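Local structure of lambda integrase (Enterobacteria phage lambda, 1AE9) at residues A[63-67]-A[172-177]. The protein is the catalytic domain of the recombinase that integrates phage lambda into the host genome and, with excisionase, excises the prophage. Residues are numbered along the deposited sequence; the frame is centred on the assembly and turned at random.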
# COMPACT_ATOMS: atom_id res chain seq x y z
N LYS A 63 -24.79 -2.95 2.92
CA LYS A 63 -25.25 -1.64 2.45
C LYS A 63 -26.10 -0.92 3.50
O LYS A 63 -27.20 -1.36 3.82
CB LYS A 63 -26.05 -1.82 1.15
CG LYS A 63 -25.19 -2.11 -0.06
CD LYS A 63 -26.02 -2.39 -1.30
CE LYS A 63 -26.71 -3.73 -1.19
NZ LYS A 63 -25.74 -4.83 -0.91
N ILE A 64 -25.61 0.21 3.99
CA ILE A 64 -26.33 0.98 5.01
C ILE A 64 -26.50 2.44 4.64
O ILE A 64 -25.70 3.00 3.89
CB ILE A 64 -25.61 0.90 6.38
CG1 ILE A 64 -24.19 1.46 6.28
CG2 ILE A 64 -25.55 -0.53 6.87
CD1 ILE A 64 -23.43 1.43 7.59
N ALA A 65 -27.57 3.05 5.14
CA ALA A 65 -27.84 4.46 4.90
C ALA A 65 -27.68 5.14 6.26
O ALA A 65 -28.47 4.90 7.17
CB ALA A 65 -29.26 4.65 4.36
N ILE A 66 -26.62 5.95 6.40
CA ILE A 66 -26.32 6.63 7.66
C ILE A 66 -26.90 8.03 7.72
O ILE A 66 -26.61 8.88 6.87
CB ILE A 66 -24.78 6.71 7.90
CG1 ILE A 66 -24.13 5.33 7.69
CG2 ILE A 66 -24.50 7.17 9.33
CD1 ILE A 66 -22.60 5.35 7.79
N PRO A 67 -27.75 8.31 8.73
CA PRO A 67 -28.33 9.65 8.84
C PRO A 67 -27.25 10.64 9.23
O PRO A 67 -26.50 10.41 10.18
CB PRO A 67 -29.39 9.48 9.94
CG PRO A 67 -28.81 8.40 10.81
CD PRO A 67 -28.24 7.42 9.81
N ARG A 172 -30.80 -2.46 -5.65
CA ARG A 172 -30.15 -2.76 -4.37
C ARG A 172 -30.95 -2.35 -3.14
O ARG A 172 -31.60 -1.29 -3.12
CB ARG A 172 -28.77 -2.10 -4.31
CG ARG A 172 -27.81 -2.55 -5.39
CD ARG A 172 -26.53 -1.75 -5.32
NE ARG A 172 -26.76 -0.32 -5.48
CZ ARG A 172 -26.32 0.40 -6.52
NH1 ARG A 172 -25.63 -0.18 -7.50
NH2 ARG A 172 -26.59 1.70 -6.58
N GLU A 173 -30.89 -3.17 -2.10
CA GLU A 173 -31.59 -2.91 -0.86
C GLU A 173 -30.64 -2.34 0.20
O GLU A 173 -29.57 -2.91 0.45
CB GLU A 173 -32.26 -4.18 -0.33
CG GLU A 173 -33.06 -3.95 0.94
CD GLU A 173 -33.96 -5.12 1.30
OE1 GLU A 173 -33.44 -6.16 1.78
OE2 GLU A 173 -35.19 -5.00 1.11
N TRP A 174 -31.04 -1.24 0.81
CA TRP A 174 -30.24 -0.58 1.84
C TRP A 174 -30.87 -0.64 3.22
O TRP A 174 -32.09 -0.51 3.38
CB TRP A 174 -30.00 0.88 1.46
CG TRP A 174 -29.23 1.05 0.19
CD1 TRP A 174 -29.71 0.93 -1.08
CD2 TRP A 174 -27.84 1.37 0.07
NE1 TRP A 174 -28.70 1.14 -1.99
CE2 TRP A 174 -27.54 1.41 -1.31
CE3 TRP A 174 -26.82 1.61 0.99
CZ2 TRP A 174 -26.26 1.70 -1.79
CZ3 TRP A 174 -25.54 1.89 0.52
CH2 TRP A 174 -25.28 1.93 -0.86
N ASP A 175 -30.03 -0.82 4.23
CA ASP A 175 -30.46 -0.87 5.62
C ASP A 175 -30.41 0.58 6.15
O ASP A 175 -29.35 1.19 6.21
CB ASP A 175 -29.50 -1.79 6.40
CG ASP A 175 -29.92 -2.01 7.84
OD1 ASP A 175 -31.11 -2.25 8.10
OD2 ASP A 175 -29.03 -1.97 8.73
N LYS A 176 -31.58 1.14 6.45
CA LYS A 176 -31.69 2.51 6.96
C LYS A 176 -31.35 2.55 8.45
O LYS A 176 -31.91 1.78 9.23
CB LYS A 176 -33.13 3.02 6.76
CG LYS A 176 -33.31 4.53 6.67
CD LYS A 176 -33.25 5.01 5.21
CE LYS A 176 -34.00 6.33 5.01
NZ LYS A 176 -34.03 6.75 3.58
N ILE A 177 -30.42 3.42 8.85
CA ILE A 177 -30.06 3.54 10.26
C ILE A 177 -30.99 4.56 10.90
O ILE A 177 -31.23 5.64 10.34
CB ILE A 177 -28.57 3.98 10.46
CG1 ILE A 177 -27.62 2.99 9.78
CG2 ILE A 177 -28.23 4.05 11.94
CD1 ILE A 177 -27.65 1.58 10.38
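R172 CB and CD pack across the bent alkyl chain of K63 where strands 63-67 and 173-176 pair in parallel, their axes twisted by 41°, in the mixed sheet of this tyrosine recombinase catalytic domain. At the next residue, E173, K63 CE packs against the backbone O at 3.4 Å, a van der Waals contact, while K63 NZ turns off to a weak bond with G61 O; the E173 side chain leads off to F166, the changed residue that here replaces the tyrosine which forms the 3'-phospho-DNA intermediate. W174, with CG anti to the carbonyl carbon (chi1 -62°), turns its indole toward K63, whose CB lies over one face of the six-membered ring, a CH-pi contact of 3.8 Å to the ring centroid. I64 O comes to the edge of the ring, near its plane, 3.4 Å from W174 CE3, and Y54 of strand 52-56 adds an edge-to-face partner. D175 holds strand 63-67 at two points. Its N donates almost straight to K63 O (2.9 Å), and its O accepts A65 N at 2.8 Å, with I64 CA-H making a bent, secondary contact with the same oxygen. On the same face as I64, the D175 side chain reaches H153 of helix 148-155; K176 lies on the other face with A65, CD beside the A65 methyl. I177 closes the ladder, its N bonded to A65 O in the carbonyl plane at 3.0 Å and its CB pressed against P67 CD at 3.5 Å.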